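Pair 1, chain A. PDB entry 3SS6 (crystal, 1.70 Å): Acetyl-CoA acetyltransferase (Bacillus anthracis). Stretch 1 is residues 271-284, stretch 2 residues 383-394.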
# COMPACT_ATOMS: atom_id res chain seq x y z
N LEU A 271 9.73 37.96 -36.65
CA LEU A 271 9.03 37.97 -35.38
C LEU A 271 9.56 39.06 -34.47
O LEU A 271 10.78 39.24 -34.35
CB LEU A 271 9.21 36.63 -34.65
CG LEU A 271 8.73 35.34 -35.30
CD1 LEU A 271 9.08 34.14 -34.41
CD2 LEU A 271 7.23 35.40 -35.52
N GLN A 272 8.65 39.78 -33.81
CA GLN A 272 9.03 40.67 -32.71
C GLN A 272 8.99 39.90 -31.39
O GLN A 272 7.91 39.57 -30.90
CB GLN A 272 8.08 41.87 -32.65
CG GLN A 272 8.30 42.81 -31.45
CD GLN A 272 9.70 43.40 -31.43
OE1 GLN A 272 10.49 43.14 -30.52
NE2 GLN A 272 10.01 44.21 -32.44
N PRO A 273 10.16 39.61 -30.81
CA PRO A 273 10.15 38.88 -29.54
C PRO A 273 9.60 39.73 -28.42
O PRO A 273 9.56 40.96 -28.53
CB PRO A 273 11.63 38.56 -29.30
CG PRO A 273 12.29 38.70 -30.67
CD PRO A 273 11.53 39.84 -31.31
N LEU A 274 9.17 39.07 -27.35
CA LEU A 274 8.69 39.73 -26.14
C LEU A 274 9.85 40.26 -25.32
O LEU A 274 9.74 41.31 -24.67
CB LEU A 274 7.91 38.74 -25.27
CG LEU A 274 6.67 38.07 -25.87
CD1 LEU A 274 6.16 36.99 -24.93
CD2 LEU A 274 5.59 39.11 -26.15
N ALA A 275 10.96 39.53 -25.34
CA ALA A 275 12.06 39.79 -24.42
C ALA A 275 13.33 39.06 -24.85
O ALA A 275 13.28 38.14 -25.65
CB ALA A 275 11.67 39.34 -23.01
N ARG A 276 14.46 39.49 -24.30
CA ARG A 276 15.72 38.78 -24.46
C ARG A 276 16.25 38.34 -23.10
O ARG A 276 15.96 38.96 -22.07
CB ARG A 276 16.76 39.64 -25.18
CG ARG A 276 17.28 40.82 -24.34
CD ARG A 276 18.47 41.53 -25.01
NE ARG A 276 18.08 42.19 -26.26
CZ ARG A 276 18.27 41.68 -27.47
NH1 ARG A 276 18.85 40.50 -27.62
NH2 ARG A 276 17.88 42.36 -28.54
N ILE A 277 17.03 37.27 -23.10
CA ILE A 277 17.72 36.87 -21.88
C ILE A 277 19.11 37.51 -21.90
O ILE A 277 19.86 37.35 -22.87
CB ILE A 277 17.82 35.34 -21.77
CG1 ILE A 277 16.43 34.75 -21.53
CG2 ILE A 277 18.74 34.96 -20.60
CD1 ILE A 277 16.34 33.22 -21.64
N VAL A 278 19.45 38.26 -20.86
CA VAL A 278 20.80 38.84 -20.81
C VAL A 278 21.77 38.13 -19.87
O VAL A 278 22.97 38.35 -19.96
CB VAL A 278 20.78 40.36 -20.51
CG1 VAL A 278 20.06 41.11 -21.64
CG2 VAL A 278 20.15 40.64 -19.18
N GLY A 279 21.26 37.28 -18.97
CA GLY A 279 22.13 36.54 -18.07
C GLY A 279 21.37 35.67 -17.10
O GLY A 279 20.15 35.76 -16.98
N TYR A 280 22.09 34.78 -16.41
CA TYR A 280 21.50 33.94 -15.38
C TYR A 280 22.60 33.49 -14.45
O TYR A 280 23.77 33.46 -14.83
CB TYR A 280 20.75 32.73 -15.98
CG TYR A 280 21.49 32.07 -17.12
CD1 TYR A 280 22.46 31.10 -16.89
CD2 TYR A 280 21.22 32.42 -18.44
CE1 TYR A 280 23.14 30.51 -17.94
CE2 TYR A 280 21.89 31.83 -19.49
CZ TYR A 280 22.85 30.87 -19.23
OH TYR A 280 23.54 30.28 -20.27
N SER A 281 22.23 33.14 -13.22
CA SER A 281 23.22 32.77 -12.22
C SER A 281 22.67 31.78 -11.20
O SER A 281 21.46 31.72 -10.97
CB SER A 281 23.72 34.03 -11.51
OG SER A 281 22.62 34.72 -10.95
N VAL A 282 23.57 31.02 -10.60
CA VAL A 282 23.22 29.99 -9.62
C VAL A 282 24.20 30.08 -8.45
O VAL A 282 25.41 30.16 -8.65
CB VAL A 282 23.33 28.58 -10.25
CG1 VAL A 282 23.04 27.50 -9.21
CG2 VAL A 282 22.37 28.44 -11.43
N ALA A 283 23.68 30.06 -7.22
CA ALA A 283 24.55 30.14 -6.04
C ALA A 283 24.13 29.11 -4.99
O ALA A 283 22.94 28.90 -4.76
CB ALA A 283 24.51 31.55 -5.45
N GLY A 284 25.11 28.44 -4.39
CA GLY A 284 24.81 27.49 -3.33
C GLY A 284 24.99 28.05 -1.93
O GLY A 284 25.98 28.73 -1.64
N GLY A 383 17.31 22.47 -0.48
CA GLY A 383 18.65 21.92 -0.65
C GLY A 383 19.72 23.00 -0.63
O GLY A 383 20.92 22.68 -0.63
N GLY A 384 19.30 24.26 -0.63
CA GLY A 384 20.21 25.40 -0.49
C GLY A 384 20.76 25.98 -1.79
O GLY A 384 21.98 26.10 -1.96
N ILE A 385 19.87 26.35 -2.70
CA ILE A 385 20.31 26.97 -3.95
C ILE A 385 19.50 28.22 -4.25
O ILE A 385 18.32 28.31 -3.90
CB ILE A 385 20.25 25.97 -5.12
CG1 ILE A 385 20.99 24.68 -4.74
CG2 ILE A 385 20.85 26.56 -6.40
CD1 ILE A 385 20.88 23.57 -5.79
N GLY A 386 20.15 29.21 -4.84
CA GLY A 386 19.44 30.36 -5.37
C GLY A 386 19.70 30.43 -6.86
O GLY A 386 20.80 30.12 -7.31
N VAL A 387 18.70 30.83 -7.63
CA VAL A 387 18.86 30.96 -9.07
C VAL A 387 18.26 32.30 -9.49
O VAL A 387 17.24 32.71 -8.93
CB VAL A 387 18.16 29.81 -9.82
CG1 VAL A 387 18.39 29.92 -11.32
CG2 VAL A 387 18.66 28.47 -9.29
N ALA A 388 18.90 32.99 -10.42
CA ALA A 388 18.39 34.27 -10.91
C ALA A 388 18.49 34.37 -12.43
O ALA A 388 19.46 33.89 -13.04
CB ALA A 388 19.11 35.44 -10.24
N LEU A 389 17.49 35.01 -13.02
CA LEU A 389 17.40 35.17 -14.46
C LEU A 389 17.22 36.65 -14.77
O LEU A 389 16.41 37.33 -14.14
CB LEU A 389 16.19 34.37 -14.98
CG LEU A 389 15.96 34.39 -16.49
CD1 LEU A 389 17.15 33.79 -17.23
CD2 LEU A 389 14.68 33.63 -16.82
N PHE A 390 17.99 37.16 -15.73
CA PHE A 390 18.03 38.59 -16.03
C PHE A 390 17.52 38.79 -17.45
O PHE A 390 18.06 38.20 -18.38
CB PHE A 390 19.45 39.12 -15.87
CG PHE A 390 19.98 38.98 -14.48
CD1 PHE A 390 19.98 40.06 -13.61
CD2 PHE A 390 20.43 37.74 -14.03
CE1 PHE A 390 20.45 39.91 -12.30
CE2 PHE A 390 20.89 37.58 -12.72
CZ PHE A 390 20.91 38.67 -11.86
N ILE A 391 16.47 39.58 -17.60
CA ILE A 391 15.84 39.75 -18.90
C ILE A 391 15.60 41.22 -19.25
O ILE A 391 15.57 42.09 -18.37
CB ILE A 391 14.50 39.00 -19.00
CG1 ILE A 391 13.48 39.61 -18.03
CG2 ILE A 391 14.67 37.51 -18.73
CD1 ILE A 391 12.07 39.11 -18.28
N GLU A 392 15.46 41.49 -20.54
CA GLU A 392 15.07 42.82 -21.00
C GLU A 392 13.87 42.67 -21.91
O GLU A 392 13.93 41.94 -22.91
CB GLU A 392 16.22 43.52 -21.74
CG GLU A 392 17.39 43.86 -20.83
CD GLU A 392 18.58 44.46 -21.55
OE1 GLU A 392 18.66 44.39 -22.79
OE2 GLU A 392 19.46 45.00 -20.85
N ALA A 393 12.77 43.34 -21.58
CA ALA A 393 11.61 43.36 -22.46
C ALA A 393 11.96 44.15 -23.71
O ALA A 393 12.68 45.15 -23.65
CB ALA A 393 10.41 43.97 -21.75
N LEU A 394 11.44 43.71 -24.85
CA LEU A 394 11.75 44.38 -26.10
C LEU A 394 10.64 45.34 -26.50
O LEU A 394 9.48 45.14 -26.16
CB LEU A 394 12.04 43.37 -27.21
CG LEU A 394 13.25 42.48 -26.91
CD1 LEU A 394 13.52 41.48 -28.03
CD2 LEU A 394 14.48 43.34 -26.65
OXT LEU A 394 10.90 46.35 -27.17
O HOH W 1 17.27 44.69 -25.09

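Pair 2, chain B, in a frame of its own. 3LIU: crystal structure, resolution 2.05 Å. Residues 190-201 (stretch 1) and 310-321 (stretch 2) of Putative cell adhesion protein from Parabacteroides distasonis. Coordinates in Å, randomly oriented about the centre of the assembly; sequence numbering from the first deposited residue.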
# COMPACT_ATOMS: atom_id res chain seq x y z
N ASN B 190 6.50 -10.43 35.53
CA ASN B 190 5.63 -10.05 36.69
C ASN B 190 4.89 -11.21 37.38
O ASN B 190 4.98 -11.38 38.61
CB ASN B 190 4.59 -9.01 36.26
N ALA B 191 4.14 -11.95 36.58
CA ALA B 191 3.68 -13.28 36.94
C ALA B 191 2.62 -13.37 38.05
O ALA B 191 2.57 -14.38 38.76
CB ALA B 191 4.89 -14.15 37.28
N ASN B 192 1.74 -12.36 38.20
CA ASN B 192 0.49 -12.52 38.99
C ASN B 192 -0.45 -13.65 38.45
O ASN B 192 -1.45 -14.01 39.11
CB ASN B 192 -0.31 -11.20 39.06
N TYR B 193 -0.16 -14.16 37.24
CA TYR B 193 -1.05 -15.10 36.52
C TYR B 193 -0.36 -15.80 35.33
O TYR B 193 0.63 -15.31 34.76
CB TYR B 193 -2.30 -14.36 35.99
CG TYR B 193 -1.93 -13.28 34.96
CD1 TYR B 193 -1.67 -13.61 33.63
CD2 TYR B 193 -1.77 -11.95 35.34
CE1 TYR B 193 -1.29 -12.63 32.71
CE2 TYR B 193 -1.38 -10.98 34.41
CZ TYR B 193 -1.14 -11.34 33.10
OH TYR B 193 -0.74 -10.39 32.20
N GLU B 194 -0.96 -16.91 34.93
CA GLU B 194 -0.60 -17.64 33.74
C GLU B 194 -1.59 -17.39 32.59
O GLU B 194 -2.78 -17.47 32.78
CB GLU B 194 -0.68 -19.13 34.08
CG GLU B 194 0.53 -19.69 34.75
CD GLU B 194 0.27 -21.11 35.25
OE1 GLU B 194 -0.04 -21.99 34.42
OE2 GLU B 194 0.35 -21.32 36.48
N SER B 195 -1.09 -17.18 31.38
CA SER B 195 -1.95 -17.14 30.22
C SER B 195 -2.33 -18.57 29.90
O SER B 195 -1.49 -19.43 29.99
CB SER B 195 -1.22 -16.55 29.02
OG SER B 195 -0.92 -15.18 29.22
N LYS B 196 -3.60 -18.81 29.55
CA LYS B 196 -4.05 -20.13 29.18
C LYS B 196 -4.44 -20.29 27.72
O LYS B 196 -4.16 -21.32 27.14
CB LYS B 196 -5.22 -20.55 30.07
CG LYS B 196 -4.79 -20.88 31.49
CD LYS B 196 -3.99 -22.21 31.60
CE LYS B 196 -3.06 -22.18 32.83
NZ LYS B 196 -2.61 -23.52 33.31
N SER B 197 -5.09 -19.30 27.12
CA SER B 197 -5.49 -19.39 25.72
C SER B 197 -5.91 -18.04 25.17
O SER B 197 -6.22 -17.11 25.93
CB SER B 197 -6.65 -20.37 25.51
OG SER B 197 -7.82 -19.95 26.18
N PHE B 198 -5.87 -17.92 23.85
CA PHE B 198 -6.44 -16.75 23.18
C PHE B 198 -7.09 -17.26 21.92
O PHE B 198 -6.43 -17.95 21.15
CB PHE B 198 -5.36 -15.77 22.82
CG PHE B 198 -5.83 -14.60 21.99
CD1 PHE B 198 -6.57 -13.57 22.57
CD2 PHE B 198 -5.52 -14.51 20.66
CE1 PHE B 198 -7.00 -12.52 21.81
CE2 PHE B 198 -5.94 -13.46 19.91
CZ PHE B 198 -6.68 -12.45 20.48
N VAL B 199 -8.37 -16.94 21.74
CA VAL B 199 -9.13 -17.30 20.55
C VAL B 199 -9.38 -16.02 19.76
O VAL B 199 -10.06 -15.10 20.25
CB VAL B 199 -10.48 -17.97 20.91
CG1 VAL B 199 -11.21 -18.38 19.64
CG2 VAL B 199 -10.26 -19.18 21.85
N LEU B 200 -8.81 -15.97 18.55
CA LEU B 200 -8.97 -14.84 17.66
C LEU B 200 -10.38 -14.74 17.08
O LEU B 200 -10.87 -15.71 16.54
CB LEU B 200 -7.92 -14.93 16.54
CG LEU B 200 -7.94 -13.77 15.55
CD1 LEU B 200 -7.42 -12.48 16.26
CD2 LEU B 200 -7.11 -14.15 14.32
N LYS B 201 -11.01 -13.57 17.16
CA LYS B 201 -12.36 -13.34 16.59
C LYS B 201 -12.36 -12.39 15.39
O LYS B 201 -13.14 -12.59 14.46
CB LYS B 201 -13.31 -12.77 17.64
CG LYS B 201 -13.80 -13.80 18.68
CD LYS B 201 -14.90 -13.18 19.57
CE LYS B 201 -15.71 -14.21 20.39
NZ LYS B 201 -15.99 -13.74 21.82
N ILE B 310 -5.19 -4.08 14.56
CA ILE B 310 -5.86 -4.37 15.83
C ILE B 310 -6.55 -5.73 15.76
O ILE B 310 -7.29 -6.03 14.78
CB ILE B 310 -6.91 -3.27 16.15
CG1 ILE B 310 -6.27 -1.88 16.07
CG2 ILE B 310 -7.57 -3.47 17.59
CD1 ILE B 310 -7.24 -0.69 16.36
N VAL B 311 -6.28 -6.59 16.76
CA VAL B 311 -6.97 -7.87 16.91
C VAL B 311 -7.93 -7.86 18.09
O VAL B 311 -7.73 -7.14 19.08
CB VAL B 311 -5.99 -9.06 17.01
CG1 VAL B 311 -4.91 -8.97 15.86
CG2 VAL B 311 -5.34 -9.10 18.34
N LYS B 312 -9.01 -8.61 17.93
CA LYS B 312 -9.98 -8.86 18.98
C LYS B 312 -10.13 -10.35 19.20
O LYS B 312 -10.22 -11.11 18.23
CB LYS B 312 -11.34 -8.30 18.61
CG LYS B 312 -12.29 -8.16 19.83
CD LYS B 312 -13.69 -7.80 19.47
CE LYS B 312 -14.39 -8.95 18.79
NZ LYS B 312 -15.74 -8.55 18.42
N GLY B 313 -10.18 -10.77 20.47
CA GLY B 313 -10.43 -12.19 20.78
C GLY B 313 -10.69 -12.41 22.26
O GLY B 313 -10.77 -11.47 23.04
N ASP B 314 -10.79 -13.67 22.65
CA ASP B 314 -11.15 -14.04 24.02
C ASP B 314 -9.90 -14.54 24.69
O ASP B 314 -9.27 -15.47 24.18
CB ASP B 314 -12.23 -15.13 24.03
CG ASP B 314 -13.53 -14.68 23.37
OD1 ASP B 314 -13.71 -13.47 23.11
OD2 ASP B 314 -14.35 -15.56 23.06
N TYR B 315 -9.54 -13.93 25.81
CA TYR B 315 -8.29 -14.26 26.50
C TYR B 315 -8.64 -14.89 27.82
O TYR B 315 -9.44 -14.36 28.60
CB TYR B 315 -7.43 -13.00 26.70
CG TYR B 315 -6.21 -13.20 27.58
CD1 TYR B 315 -5.02 -13.76 27.09
CD2 TYR B 315 -6.26 -12.84 28.91
CE1 TYR B 315 -3.91 -13.94 27.94
CE2 TYR B 315 -5.17 -13.01 29.75
CZ TYR B 315 -4.01 -13.55 29.28
OH TYR B 315 -2.98 -13.71 30.17
N THR B 316 -8.02 -16.02 28.07
CA THR B 316 -8.25 -16.78 29.28
C THR B 316 -6.94 -16.87 30.09
O THR B 316 -5.88 -17.18 29.54
CB THR B 316 -8.76 -18.20 28.91
OG1 THR B 316 -9.91 -18.08 28.06
CG2 THR B 316 -9.08 -19.01 30.14
N TYR B 317 -7.03 -16.60 31.39
CA TYR B 317 -5.88 -16.67 32.27
C TYR B 317 -6.26 -17.33 33.60
O TYR B 317 -7.43 -17.41 33.95
CB TYR B 317 -5.32 -15.29 32.52
CG TYR B 317 -6.30 -14.36 33.20
CD1 TYR B 317 -7.35 -13.78 32.48
CD2 TYR B 317 -6.15 -14.04 34.55
CE1 TYR B 317 -8.22 -12.92 33.09
CE2 TYR B 317 -7.04 -13.20 35.18
CZ TYR B 317 -8.08 -12.64 34.45
OH TYR B 317 -8.99 -11.81 35.07
N LEU B 318 -5.24 -17.82 34.30
CA LEU B 318 -5.42 -18.41 35.64
C LEU B 318 -4.73 -17.51 36.64
O LEU B 318 -3.50 -17.46 36.68
CB LEU B 318 -4.82 -19.81 35.70
CG LEU B 318 -5.05 -20.55 37.03
CD1 LEU B 318 -6.54 -20.83 37.28
CD2 LEU B 318 -4.27 -21.85 36.99
N PRO B 319 -5.51 -16.79 37.44
CA PRO B 319 -4.91 -15.98 38.50
C PRO B 319 -4.13 -16.82 39.50
O PRO B 319 -4.56 -17.93 39.84
CB PRO B 319 -6.13 -15.32 39.16
CG PRO B 319 -7.21 -15.43 38.19
CD PRO B 319 -6.97 -16.66 37.41
N GLN B 320 -2.97 -16.33 39.91
CA GLN B 320 -2.20 -16.89 41.03
C GLN B 320 -3.09 -17.51 42.13
O GLN B 320 -3.85 -16.80 42.81
CB GLN B 320 -1.37 -15.77 41.67
CG GLN B 320 -0.30 -16.23 42.66
CD GLN B 320 1.01 -16.53 41.96
OE1 GLN B 320 1.03 -16.98 40.80
NE2 GLN B 320 2.12 -16.26 42.64
N GLY B 321 -3.02 -18.84 42.28
CA GLY B 321 -3.70 -19.51 43.39
C GLY B 321 -5.20 -19.71 43.27
O GLY B 321 -5.81 -20.29 44.16
O HOH W 2 -1.37 -19.07 37.90
O HOH W 3 -9.44 -17.83 25.45

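Pair 1 and pair 2 share one backbone design: two antiparallel strands, their directions 147° apart in pair 1 and 142° in pair 2, with a classic beta bulge near the middle of the contact. Fourteen central residues superpose with an RMSD of 0.5 Å, and the buried areas are nearly equal, 991 and 984 Å². The bulge is the clearest common mark. In pair 1 the register slips by one residue between A:Ile277 and A:Gly279, so that A:Phe390 O accepts from both A:Val278 N (2.8 Å) and, weakly, A:Gly279 N (3.4 Å). In pair 2 the matching B:Thr316 O accepts from B:Lys196 N (2.8 Å) and, weakly, from B:Ser197 N (3.3 Å). The ladder then resumes: A:Phe390 N donates to A:Gly279 O at 2.9 Å, and B:Thr316 N to B:Ser197 O at 3.0 Å. Toward the other end, A:Leu394 N to A:Leu274 O and B:Gln320 N to B:Asn192 O are both 2.9 Å.

On this common frame the side chains diverge. On the face carrying A:Ile277, A:Tyr280 and A:Leu389, pair 1 packs mainly aliphatic groups: A:Leu389 CD1 lies 3.9 Å from A:Ile277 CG2 and 4.0 Å from A:Tyr280 CB. Pair 2 replaces A:Leu389 with B:Tyr315 and A:Ile277 with B:Ser195, and a polar link takes the place of the apolar touch, B:Tyr315 OH donating to B:Ser195 OG at 2.7 Å. Beside it, where pair 1 has small A:Ala275 and branched A:Ile391, pair 2 sets two rings, the edge of B:Tyr317 toward the face of B:Tyr193, centroids 5.8 Å apart.

A:Tyr280 and B:Phe198 coincide in backbone but not in side chain, their centres 4.6 Å apart. With chi1 p, the end of A:Tyr280 leads away from the partner strand; with chi1 t, B:Phe198 comes nearer and puts CE1 3.6 Å from B:Gly313 CA. This is possible because glycine stands where pair 1 has A:Val387: an ideal CB on B:Gly313 would clash with B:Phe198 CZ, 2.6 Å away, and with B:Val199 O, 2.2 Å away.

On the other face, A:Phe390 lies across from A:Gly279, which has no side chain, and the ring edge meets A:Ser281 OG, 3.8 Å from A:Phe390 CE2. Pair 2 fills the two matching bulge positions with hydroxyls, and water 3 joins them, 2.8 Å from B:Ser197 OG and 2.7 Å from B:Thr316 OG1, while donating to B:Asp314 O.

Charge is also handled differently. A:Arg276 NE and A:Glu392 OE1 stand 4.1 Å apart, beyond a salt bridge, and water 1 spans them, accepting from A:Arg276 NE at 2.9 Å and donating to A:Glu392 OE1 at 2.7 Å. At the matching positions, B:Glu194 faces apolar B:Leu318; B:Lys196 NZ reaches B:Glu194 OE1 along its own strand at 3.2 Å, a salt bridge with a weak hydrogen bond. Across the strands, B:Lys201 NZ forms a salt bridge with B:Asp314 OD1 at 2.6 Å.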